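Local coordinates for protein CaaX farnesyltransferase alpha subunit Ram2 (Aspergillus fumigatus, PDB 4L9P) that forms the alpha subunit of protein farnesyltransferase with the beta subunit Ram1 and probably also serves in geranylgeranylation of CaaX proteins, at residues Gln124-Arg129 and Gln147-Glu152; His162-Arg167 and Val194-Ala199. The protein carries 1 engineered substitution. All coordinates share one frame; numbering follows the deposited sequence.

Contact 1. Residues Gln124-Arg129 and Gln147-Glu152; sequences QIWHHR and QDFLME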
ATOM      1  N   GLN A 124     -11.399  -8.229  -7.527  0.71  5.98           N
ATOM      2  CA  GLN A 124     -12.265  -9.390  -7.533  0.71  5.93           C
ATOM      3  C   GLN A 124     -12.080 -10.126  -8.839  0.71  5.85           C
ATOM      4  O   GLN A 124     -11.980 -11.353  -8.828  0.71  5.48           O
ATOM      5  CB  GLN A 124     -13.722  -8.915  -7.442  0.71  5.89           C
ATOM      6  CG  GLN A 124     -14.142  -8.461  -6.014  0.71  6.59           C
ATOM      7  CD  GLN A 124     -13.482  -7.182  -5.615  0.71  7.61           C
ATOM      8  OE1 GLN A 124     -13.560  -6.184  -6.336  0.71  8.63           O
ATOM      9  NE2 GLN A 124     -12.827  -7.197  -4.451  0.71  8.33           N
ATOM     10  N   ILE A 125     -12.019  -9.396  -9.964  1.00  5.75           N
ATOM     11  CA  ILE A 125     -12.016 -10.118 -11.240  1.00  5.56           C
ATOM     12  C   ILE A 125     -10.751 -10.989 -11.368  1.00  4.66           C
ATOM     13  O   ILE A 125     -10.755 -12.105 -11.906  1.00  6.19           O
ATOM     14  CB  ILE A 125     -12.006  -9.038 -12.387  1.00  8.08           C
ATOM     15  CG1 ILE A 125     -13.421  -8.478 -12.528  1.00 10.07           C
ATOM     16  CG2 ILE A 125     -11.443  -9.547 -13.726  1.00 10.07           C
ATOM     17  CD1 ILE A 125     -13.395  -7.135 -13.364  1.00 10.94           C
ATOM     18  N   TRP A 126      -9.639 -10.492 -10.848  1.00  4.45           N
ATOM     19  CA  TRP A 126      -8.363 -11.182 -10.961  1.00  5.59           C
ATOM     20  C   TRP A 126      -8.163 -12.214  -9.875  1.00  4.38           C
ATOM     21  O   TRP A 126      -7.540 -13.252 -10.125  1.00  5.78           O
ATOM     22  CB  TRP A 126      -7.195 -10.167 -11.092  1.00  5.17           C
ATOM     23  CG  TRP A 126      -7.383  -9.483 -12.422  1.00  6.42           C
ATOM     24  CD1 TRP A 126      -8.037  -8.293 -12.698  1.00  8.74           C
ATOM     25  CD2 TRP A 126      -7.026 -10.037 -13.685  1.00  5.65           C
ATOM     26  NE1 TRP A 126      -8.160  -8.126 -14.062  1.00  8.23           N
ATOM     27  CE2 TRP A 126      -7.531  -9.183 -14.688  1.00  7.26           C
ATOM     28  CE3 TRP A 126      -6.345 -11.203 -14.063  1.00  5.69           C
ATOM     29  CZ2 TRP A 126      -7.359  -9.460 -16.057  1.00  6.66           C
ATOM     30  CZ3 TRP A 126      -6.176 -11.473 -15.392  1.00  6.28           C
ATOM     31  CH2 TRP A 126      -6.675 -10.595 -16.399  1.00  6.64           C
ATOM     32  N   HIS A 127      -8.734 -11.984  -8.691  1.00  3.97           N
ATOM     33  CA  HIS A 127      -8.812 -13.045  -7.690  1.00  5.12           C
ATOM     34  C   HIS A 127      -9.706 -14.201  -8.207  1.00  4.94           C
ATOM     35  O   HIS A 127      -9.332 -15.377  -8.118  1.00  5.37           O
ATOM     36  CB  HIS A 127      -9.297 -12.560  -6.326  1.00  6.12           C
ATOM     37  CG  HIS A 127      -9.359 -13.680  -5.351  1.00  7.43           C
ATOM     38  ND1 HIS A 127      -8.232 -14.354  -4.942  1.00  7.97           N
ATOM     39  CD2 HIS A 127     -10.414 -14.297  -4.758  1.00  9.06           C
ATOM     40  CE1 HIS A 127      -8.583 -15.342  -4.127  1.00  8.82           C
ATOM     41  NE2 HIS A 127      -9.902 -15.323  -3.991  1.00 10.80           N
ATOM     42  N   HIS A 128     -10.856 -13.874  -8.819  1.00  5.05           N
ATOM     43  CA  HIS A 128     -11.783 -14.903  -9.304  1.00  4.39           C
ATOM     44  C   HIS A 128     -11.066 -15.722 -10.359  1.00  4.77           C
ATOM     45  O   HIS A 128     -11.205 -16.956 -10.412  1.00  5.69           O
ATOM     46  CB  HIS A 128     -13.008 -14.216  -9.902  1.00  5.41           C
ATOM     47  CG  HIS A 128     -14.098 -15.155 -10.281  1.00  6.22           C
ATOM     48  ND1 HIS A 128     -14.856 -15.824  -9.339  1.00  7.64           N
ATOM     49  CD2 HIS A 128     -14.620 -15.447 -11.498  1.00  6.97           C
ATOM     50  CE1 HIS A 128     -15.788 -16.539  -9.977  1.00  8.30           C
ATOM     51  NE2 HIS A 128     -15.674 -16.330 -11.291  1.00  8.00           N
ATOM     52  N   ARG A 129     -10.275 -15.091 -11.220  1.00  5.53           N
ATOM     53  CA  ARG A 129      -9.545 -15.828 -12.263  1.00  4.81           C
ATOM     54  C   ARG A 129      -8.611 -16.864 -11.618  1.00  5.04           C
ATOM     55  O   ARG A 129      -8.515 -18.017 -12.083  1.00  6.30           O
ATOM     56  CB  ARG A 129      -8.748 -14.873 -13.158  1.00  5.06           C
ATOM     57  CG  ARG A 129      -8.302 -15.569 -14.456  1.00  4.73           C
ATOM     58  CD  ARG A 129      -7.504 -14.589 -15.330  1.00  4.61           C
ATOM     59  NE  ARG A 129      -7.447 -15.084 -16.717  1.00  5.27           N
ATOM     60  CZ  ARG A 129      -8.374 -14.843 -17.644  1.00  3.91           C
ATOM     61  NH1 ARG A 129      -9.410 -14.023 -17.381  1.00  5.56           N
ATOM     62  NH2 ARG A 129      -8.270 -15.458 -18.846  1.00  5.47           N
ATOM     63  N   GLN A 147      -1.968 -16.714 -22.043  1.00  5.30           N
ATOM     64  CA  GLN A 147      -0.914 -15.650 -22.091  1.00  5.69           C
ATOM     65  C   GLN A 147      -1.342 -14.523 -23.047  1.00  6.23           C
ATOM     66  O   GLN A 147      -1.147 -13.326 -22.738  1.00  6.37           O
ATOM     67  CB  GLN A 147       0.448 -16.265 -22.471  1.00  6.58           C
ATOM     68  CG  GLN A 147       1.010 -17.152 -21.359  1.00  6.68           C
ATOM     69  CD  GLN A 147       2.130 -18.018 -21.849  1.00  7.19           C
ATOM     70  OE1 GLN A 147       2.066 -18.569 -22.958  1.00  9.03           O
ATOM     71  NE2 GLN A 147       3.196 -18.150 -21.049  1.00  8.09           N
ATOM     72  N   ASP A 148      -1.976 -14.856 -24.154  1.00  6.55           N
ATOM     73  CA  ASP A 148      -2.434 -13.811 -25.064  1.00  5.79           C
ATOM     74  C   ASP A 148      -3.497 -12.916 -24.423  1.00  5.65           C
ATOM     75  O   ASP A 148      -3.513 -11.708 -24.679  1.00  6.86           O
ATOM     76  CB  ASP A 148      -3.062 -14.447 -26.342  1.00  7.27           C
ATOM     77  CG  ASP A 148      -2.016 -14.874 -27.347  1.00  9.20           C
ATOM     78  OD1 ASP A 148      -0.813 -14.813 -27.071  1.00  9.29           O
ATOM     79  OD2 ASP A 148      -2.407 -15.303 -28.436  1.00 11.35           O
ATOM     80  N   PHE A 149      -4.391 -13.488 -23.619  1.00  5.75           N
ATOM     81  CA  PHE A 149      -5.365 -12.645 -22.949  1.00  5.26           C
ATOM     82  C   PHE A 149      -4.641 -11.672 -22.010  1.00  4.72           C
ATOM     83  O   PHE A 149      -5.015 -10.462 -21.923  1.00  4.92           O
ATOM     84  CB  PHE A 149      -6.404 -13.443 -22.125  1.00  6.06           C
ATOM     85  CG  PHE A 149      -7.435 -12.525 -21.553  1.00  5.96           C
ATOM     86  CD1 PHE A 149      -8.307 -11.878 -22.420  1.00  7.88           C
ATOM     87  CD2 PHE A 149      -7.466 -12.231 -20.208  1.00  6.86           C
ATOM     88  CE1 PHE A 149      -9.186 -10.910 -21.949  1.00  7.95           C
ATOM     89  CE2 PHE A 149      -8.410 -11.301 -19.693  1.00  7.37           C
ATOM     90  CZ  PHE A 149      -9.233 -10.622 -20.574  1.00  8.01           C
ATOM     91  N   LEU A 150      -3.642 -12.143 -21.251  1.00  4.67           N
ATOM     92  CA  LEU A 150      -2.946 -11.230 -20.351  1.00  4.19           C
ATOM     93  C   LEU A 150      -2.284 -10.126 -21.203  1.00  3.82           C
ATOM     94  O   LEU A 150      -2.282  -8.943 -20.767  1.00  4.10           O
ATOM     95  CB  LEU A 150      -1.875 -11.964 -19.550  1.00  4.52           C
ATOM     96  CG  LEU A 150      -2.494 -13.093 -18.713  1.00  4.70           C
ATOM     97  CD1 LEU A 150      -1.374 -13.688 -17.857  1.00  6.06           C
ATOM     98  CD2 LEU A 150      -3.684 -12.641 -17.867  1.00  5.83           C
ATOM     99  N   MET A 151      -1.761 -10.429 -22.391  1.00  4.44           N
ATOM    100  CA  MET A 151      -1.207  -9.374 -23.231  1.00  5.05           C
ATOM    101  C   MET A 151      -2.252  -8.425 -23.791  1.00  4.65           C
ATOM    102  O   MET A 151      -1.918  -7.248 -24.010  1.00  6.66           O
ATOM    103  CB  MET A 151      -0.393  -9.978 -24.370  1.00  5.87           C
ATOM    104  CG  MET A 151       0.865 -10.719 -23.844  1.00  6.63           C
ATOM    105  SD  MET A 151       1.985  -9.670 -22.897  1.00  7.91           S
ATOM    106  CE  MET A 151       2.961  -8.973 -24.234  1.00 10.15           C
ATOM    107  N   GLU A 152      -3.507  -8.863 -23.971  1.00  5.63           N
ATOM    108  CA  GLU A 152      -4.598  -7.947 -24.298  0.56  6.64           C
ATOM    109  C   GLU A 152      -4.772  -6.925 -23.181  1.00  5.34           C
ATOM    110  O   GLU A 152      -5.030  -5.726 -23.422  1.00  7.01           O
ATOM    111  CB  GLU A 152      -5.919  -8.713 -24.446  0.56  9.38           C
ATOM    112  CG  GLU A 152      -6.955  -7.961 -25.257  0.56 11.78           C
ATOM    113  CD  GLU A 152      -8.138  -8.834 -25.764  0.56 14.50           C
ATOM    114  OE1 GLU A 152      -9.093  -8.282 -26.321  0.56 17.17           O
ATOM    115  OE2 GLU A 152      -8.131 -10.058 -25.575  0.56 14.66           O
TER
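W126 and R129, two residues one helical turn apart, reach from helix 123-133 across to F149 and L150 of helix 146-156. The helices run antiparallel, at 173°, but their segment axes stay 14.6 Å apart, a gap bridged here by large side chains. On the near side CG2 of I125 rests over one face of the W126 indole, offset toward the rim. W126 itself leads with the CZ3-CH2 end of its six-membered ring: CZ3 lies 3.7 Å from CD2 of L150, and CH2 stands 3.8 Å from CE2 of F149, approaching that phenyl ring at its edge. The large indole suits this place because it gives both partners an apolar surface so far from its own backbone.

R129 follows. Its CG lies anti to the backbone N (chi1 -165°) and the chain runs extended to NE, which carries the guanidinium over to F149. There the two planes are only 15° apart, and CD2 of F149 sits over one guanidinium face, 3.6 Å from NH2. This nearly parallel, offset approach leaves the N-H groups pointing outward in the guanidinium plane: NE forms a salt bridge with E146 and NH1 a hydrogen bond with N113, which probably balances the buried charge. Such meeting of large side chains between antiparallel helices is consistent with the TPR-like helical-repeat fold of prenyltransferase alpha subunits.

Contact 2. Residues His162-Arg167 and Val194-Ala199; sequences HVWTYR and VRNNSA. With FII ([(3,7,11-trimethyl-dodeca-2,6,10-trienyloxycarbamoyl)-methyl]-phosphonic acid), chain Q.
The indole of W164 meets the first turn of helix 197-208 chiefly through its face. S198 supplies a CH-pi contact: its CB lies 3.4 Å from the centroid of the five-membered ring, 23° off the normal. Serine fits here because its short side chain lets CB settle close on the ring, as near as 3.1 Å to W164 NE1, a sign of tight packing. With OG anti to the carbonyl carbon (chi1 -59°), the hydroxyl stands farther from the indole than CB does and is hydrogen-bonded to E309 of the beta subunit Ram1. Apolar packing continues on the six-membered ring, where W164 CH2 stands 3.7 Å from CA of A199 and 4.0 Å from its CB; a methyl side chain lets the helix backbone come this near.

Among the polar interactions, N196 is the N-cap of this helix. Its OD1 accepts from A199 N at 3.2 Å, with the donor well above the carbonyl plane, and weakly from S198 N at 2.9 Å. NE1 of W164 and ND2 of N196 both donate to A158 O, which ties the indole and the cap to one carbonyl.

Ligand contact falls to H162, whose CE1 lies 3.7 Å from C35 of FII, a van der Waals approach beside the isoprenoid analogue.

Helix 161-174 thus meets the start of helix 197-208, with F154 of helix 146-156 stacked on W164, L189 of helix 180-192 touching the indole and L190 touching A199.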
ATOM      1  N   HIS A 162      -2.790  -5.754 -10.707  1.00  3.60           N
ATOM      2  CA  HIS A 162      -3.500  -7.004 -10.416  1.00  5.65           C
ATOM      3  C   HIS A 162      -3.267  -8.033 -11.507  1.00  4.66           C
ATOM      4  O   HIS A 162      -3.267  -9.234 -11.211  1.00  5.47           O
ATOM      5  CB  HIS A 162      -4.994  -6.692 -10.342  1.00  8.17           C
ATOM      6  CG  HIS A 162      -5.327  -5.742  -9.237  1.00 12.47           C
ATOM      7  ND1 HIS A 162      -5.902  -4.498  -9.449  1.00 17.42           N
ATOM      8  CD2 HIS A 162      -4.944  -5.757  -7.948  1.00 16.48           C
ATOM      9  CE1 HIS A 162      -5.985  -3.854  -8.289  1.00 16.96           C
ATOM     10  NE2 HIS A 162      -5.462  -4.628  -7.353  1.00 16.83           N
ATOM     11  N   VAL A 163      -3.080  -7.586 -12.758  1.00  3.27           N
ATOM     12  CA  VAL A 163      -2.814  -8.541 -13.813  1.00  3.37           C
ATOM     13  C   VAL A 163      -1.399  -9.064 -13.654  1.00  3.04           C
ATOM     14  O   VAL A 163      -1.193 -10.285 -13.879  1.00  4.11           O
ATOM     15  CB  VAL A 163      -2.999  -7.888 -15.210  1.00  3.58           C
ATOM     16  CG1 VAL A 163      -2.790  -8.978 -16.328  1.00  5.13           C
ATOM     17  CG2 VAL A 163      -4.409  -7.273 -15.299  1.00  5.05           C
ATOM     18  N   TRP A 164      -0.387  -8.249 -13.328  1.00  3.68           N
ATOM     19  CA  TRP A 164       0.913  -8.806 -13.050  1.00  3.61           C
ATOM     20  C   TRP A 164       0.900  -9.761 -11.869  1.00  3.34           C
ATOM     21  O   TRP A 164       1.586 -10.797 -11.926  1.00  4.35           O
ATOM     22  CB  TRP A 164       1.940  -7.661 -12.772  1.00  3.78           C
ATOM     23  CG  TRP A 164       2.367  -6.943 -14.047  1.00  2.52           C
ATOM     24  CD1 TRP A 164       1.989  -5.660 -14.468  1.00  3.55           C
ATOM     25  CD2 TRP A 164       3.210  -7.483 -15.067  1.00  3.09           C
ATOM     26  NE1 TRP A 164       2.610  -5.388 -15.675  1.00  3.03           N
ATOM     27  CE2 TRP A 164       3.361  -6.479 -16.062  1.00  3.55           C
ATOM     28  CE3 TRP A 164       3.897  -8.719 -15.229  1.00  3.81           C
ATOM     29  CZ2 TRP A 164       4.201  -6.656 -17.190  1.00  3.94           C
ATOM     30  CZ3 TRP A 164       4.678  -8.909 -16.357  1.00  4.94           C
ATOM     31  CH2 TRP A 164       4.839  -7.882 -17.351  1.00  4.25           C
ATOM     32  N   THR A 165       0.177  -9.454 -10.792  1.00  3.83           N
ATOM     33  CA  THR A 165       0.083 -10.370  -9.668  1.00  3.31           C
ATOM     34  C   THR A 165      -0.497 -11.702 -10.124  1.00  3.47           C
ATOM     35  O   THR A 165       0.035 -12.779  -9.768  1.00  4.25           O
ATOM     36  CB  THR A 165      -0.774  -9.742  -8.546  1.00  4.06           C
ATOM     37  OG1 THR A 165      -0.032  -8.607  -8.029  1.00  5.56           O
ATOM     38  CG2 THR A 165      -1.014 -10.761  -7.431  1.00  4.59           C
ATOM     39  N   TYR A 166      -1.557 -11.636 -10.945  1.00  3.62           N
ATOM     40  CA  TYR A 166      -2.113 -12.914 -11.467  1.00  3.50           C
ATOM     41  C   TYR A 166      -1.055 -13.626 -12.294  1.00  4.04           C
ATOM     42  O   TYR A 166      -0.903 -14.878 -12.175  1.00  4.23           O
ATOM     43  CB  TYR A 166      -3.331 -12.598 -12.279  1.00  3.33           C
ATOM     44  CG  TYR A 166      -3.853 -13.883 -12.998  1.00  3.32           C
ATOM     45  CD1 TYR A 166      -4.635 -14.847 -12.308  1.00  5.28           C
ATOM     46  CD2 TYR A 166      -3.455 -14.142 -14.307  1.00  3.88           C
ATOM     47  CE1 TYR A 166      -5.041 -16.008 -12.965  1.00  6.52           C
ATOM     48  CE2 TYR A 166      -3.846 -15.316 -14.952  1.00  5.33           C
ATOM     49  CZ  TYR A 166      -4.640 -16.218 -14.245  1.00  5.92           C
ATOM     50  OH  TYR A 166      -5.096 -17.370 -14.863  1.00  7.02           O
ATOM     51  N   ARG A 167      -0.308 -12.920 -13.128  1.00  3.38           N
ATOM     52  CA  ARG A 167       0.659 -13.619 -13.977  1.00  3.12           C
ATOM     53  C   ARG A 167       1.780 -14.244 -13.130  1.00  4.30           C
ATOM     54  O   ARG A 167       2.274 -15.325 -13.488  1.00  4.65           O
ATOM     55  CB  ARG A 167       1.215 -12.676 -15.070  1.00  3.87           C
ATOM     56  CG  ARG A 167       1.897 -13.494 -16.224  1.00  4.99           C
ATOM     57  CD  ARG A 167       2.238 -12.639 -17.427  1.00  6.33           C
ATOM     58  NE  ARG A 167       2.701 -13.529 -18.483  1.00  7.71           N
ATOM     59  CZ  ARG A 167       2.629 -13.287 -19.782  1.00  6.52           C
ATOM     60  NH1 ARG A 167       2.153 -12.127 -20.225  1.00  7.74           N
ATOM     61  NH2 ARG A 167       3.004 -14.266 -20.632  1.00  7.64           N
ATOM     62  N   VAL A 194      10.950   0.620 -22.062  1.00  5.55           N
ATOM     63  CA  VAL A 194      12.036   0.070 -21.260  1.00  5.84           C
ATOM     64  C   VAL A 194      11.937   0.507 -19.784  1.00  5.88           C
ATOM     65  O   VAL A 194      12.596  -0.096 -18.917  1.00  6.77           O
ATOM     66  CB  VAL A 194      13.413   0.446 -21.903  1.00  6.82           C
ATOM     67  CG1 VAL A 194      13.677   1.993 -21.817  1.00  8.00           C
ATOM     68  CG2 VAL A 194      14.545  -0.386 -21.295  1.00  8.56           C
ATOM     69  N   ARG A 195      11.096   1.493 -19.519  1.00  5.36           N
ATOM     70  CA  ARG A 195      10.891   1.957 -18.130  1.00  5.37           C
ATOM     71  C   ARG A 195       9.768   1.259 -17.400  1.00  5.53           C
ATOM     72  O   ARG A 195       9.348   1.685 -16.320  1.00  5.87           O
ATOM     73  CB  ARG A 195      10.650   3.478 -18.112  1.00  6.37           C
ATOM     74  CG  ARG A 195      11.913   4.184 -18.638  1.00  9.30           C
ATOM     75  CD  ARG A 195      11.546   5.455 -19.244  1.00 14.00           C
ATOM     76  NE  ARG A 195      12.706   6.268 -19.675  1.00 13.86           N
ATOM     77  CZ  ARG A 195      12.807   6.787 -20.893  1.00 12.58           C
ATOM     78  NH1 ARG A 195      11.889   6.539 -21.813  1.00 11.27           N
ATOM     79  NH2 ARG A 195      13.826   7.595 -21.172  1.00 10.66           N
ATOM     80  N   ASN A 196       9.236   0.168 -18.004  1.00  4.23           N
ATOM     81  CA  ASN A 196       8.143  -0.562 -17.342  1.00  3.35           C
ATOM     82  C   ASN A 196       8.653  -1.435 -16.215  1.00  3.38           C
ATOM     83  O   ASN A 196       9.100  -2.545 -16.420  1.00  3.99           O
ATOM     84  CB  ASN A 196       7.353  -1.390 -18.357  1.00  4.24           C
ATOM     85  CG  ASN A 196       6.158  -2.054 -17.747  1.00  4.46           C
ATOM     86  OD1 ASN A 196       6.063  -2.175 -16.527  1.00  4.64           O
ATOM     87  ND2 ASN A 196       5.252  -2.532 -18.581  1.00  5.36           N
ATOM     88  N   ASN A 197       8.604  -0.859 -14.995  1.00  3.20           N
ATOM     89  CA  ASN A 197       9.157  -1.571 -13.867  1.00  2.40           C
ATOM     90  C   ASN A 197       8.413  -2.839 -13.565  1.00  2.60           C
ATOM     91  O   ASN A 197       9.020  -3.767 -13.005  1.00  3.55           O
ATOM     92  CB  ASN A 197       9.124  -0.671 -12.599  1.00  3.10           C
ATOM     93  CG  ASN A 197      10.008  -1.223 -11.526  1.00  3.32           C
ATOM     94  OD1 ASN A 197      11.266  -1.210 -11.677  1.00  4.19           O
ATOM     95  ND2 ASN A 197       9.406  -1.694 -10.410  1.00  3.50           N
ATOM     96  N   SER A 198       7.119  -2.916 -13.918  1.00  2.80           N
ATOM     97  CA  SER A 198       6.371  -4.174 -13.640  1.00  2.65           C
ATOM     98  C   SER A 198       6.955  -5.319 -14.463  1.00  2.70           C
ATOM     99  O   SER A 198       7.065  -6.481 -14.011  1.00  3.93           O
ATOM    100  CB  SER A 198       4.900  -4.013 -14.048  1.00  2.88           C
ATOM    101  OG  SER A 198       4.352  -2.912 -13.296  1.00  4.19           O
ATOM    102  N   ALA A 199       7.384  -5.003 -15.689  1.00  2.52           N
ATOM    103  CA  ALA A 199       7.994  -6.043 -16.535  1.00  3.22           C
ATOM    104  C   ALA A 199       9.382  -6.472 -15.997  1.00  3.57           C
ATOM    105  O   ALA A 199       9.732  -7.664 -16.029  1.00  5.11           O
ATOM    106  CB  ALA A 199       8.050  -5.550 -17.980  1.00  4.23           C
TER
HETATM  107  C1  FII Q 608      -5.049  -0.681   4.523  1.00 11.11           C
HETATM  108  C2  FII Q 608      -5.193  -0.755   3.027  1.00 10.84           C
HETATM  109  C6  FII Q 608      -6.442  -1.359   2.539  1.00 12.73           C
HETATM  110  C10 FII Q 608      -3.977  -0.605   2.208  1.00 10.00           C
HETATM  111  C11 FII Q 608      -3.953  -0.748   0.687  1.00  9.72           C
HETATM  112  C12 FII Q 608      -3.973   0.689   0.088  1.00  8.89           C
HETATM  113  C15 FII Q 608      -3.509   0.853  -1.356  1.00 10.93           C
HETATM  114  C18 FII Q 608      -3.512   2.238  -1.991  1.00 11.22           C
HETATM  115  C22 FII Q 608      -3.515  -0.397  -2.178  1.00 14.30           C
HETATM  116  C23 FII Q 608      -2.712  -0.307  -3.467  1.00 17.67           C
HETATM  117  C24 FII Q 608      -2.960  -1.465  -4.356  1.00 15.94           C
HETATM  118  C27 FII Q 608      -2.540  -1.154  -5.757  1.00 12.41           C
HETATM  119  C30 FII Q 608      -1.096  -1.495  -6.084  1.00 12.96           C
HETATM  120  C34 FII Q 608      -3.629  -1.215  -6.759  1.00 12.41           C
HETATM  121  C35 FII Q 608      -3.367  -1.209  -8.250  1.00 13.03           C
HETATM  122  O36 FII Q 608      -3.860  -0.024  -8.848  1.00 11.83           O
HETATM  123  N42 FII Q 608      -3.391   1.149  -8.321  1.00 10.47           N
HETATM  124  C43 FII Q 608      -2.376   1.719  -9.104  1.00  7.89           C
HETATM  125  O44 FII Q 608      -1.900   1.214 -10.132  1.00  8.17           O
HETATM  126  C45 FII Q 608      -1.908   3.067  -8.573  1.00  5.97           C
HETATM  127  P46 FII Q 608      -0.098   3.414  -8.878  1.00  4.74           P
HETATM  128  O49 FII Q 608       0.626   2.186  -8.470  1.00  5.05           O
HETATM  129  O50 FII Q 608       0.060   3.818 -10.311  1.00  7.34           O
HETATM  130  O51 FII Q 608       0.158   4.597  -7.921  1.00  5.07           O

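Overall arrangement
Along the chain from the N terminus, contact 1 comes first, with 17 residues between its segments, on helices 123-133 and 146-156. Contact 2 opens afterwards on helix 161-174 and closes 26 residues later, beyond helix 180-192, at the start of helix 197-208. The two are therefore in series, neither nested nor crossed, with centres about 12 Å apart. Helix 161-174 joins them by packing against both segments of contact 1: Y166 CZ lies 3.5 Å from R129 CD, and R167 CG is 3.7 Å from L150 CD1. Together they link four helices of consecutive prenyltransferase repeats, with the beta subunit Ram1 meeting residues of both contacts and FII touching H162 of contact 2.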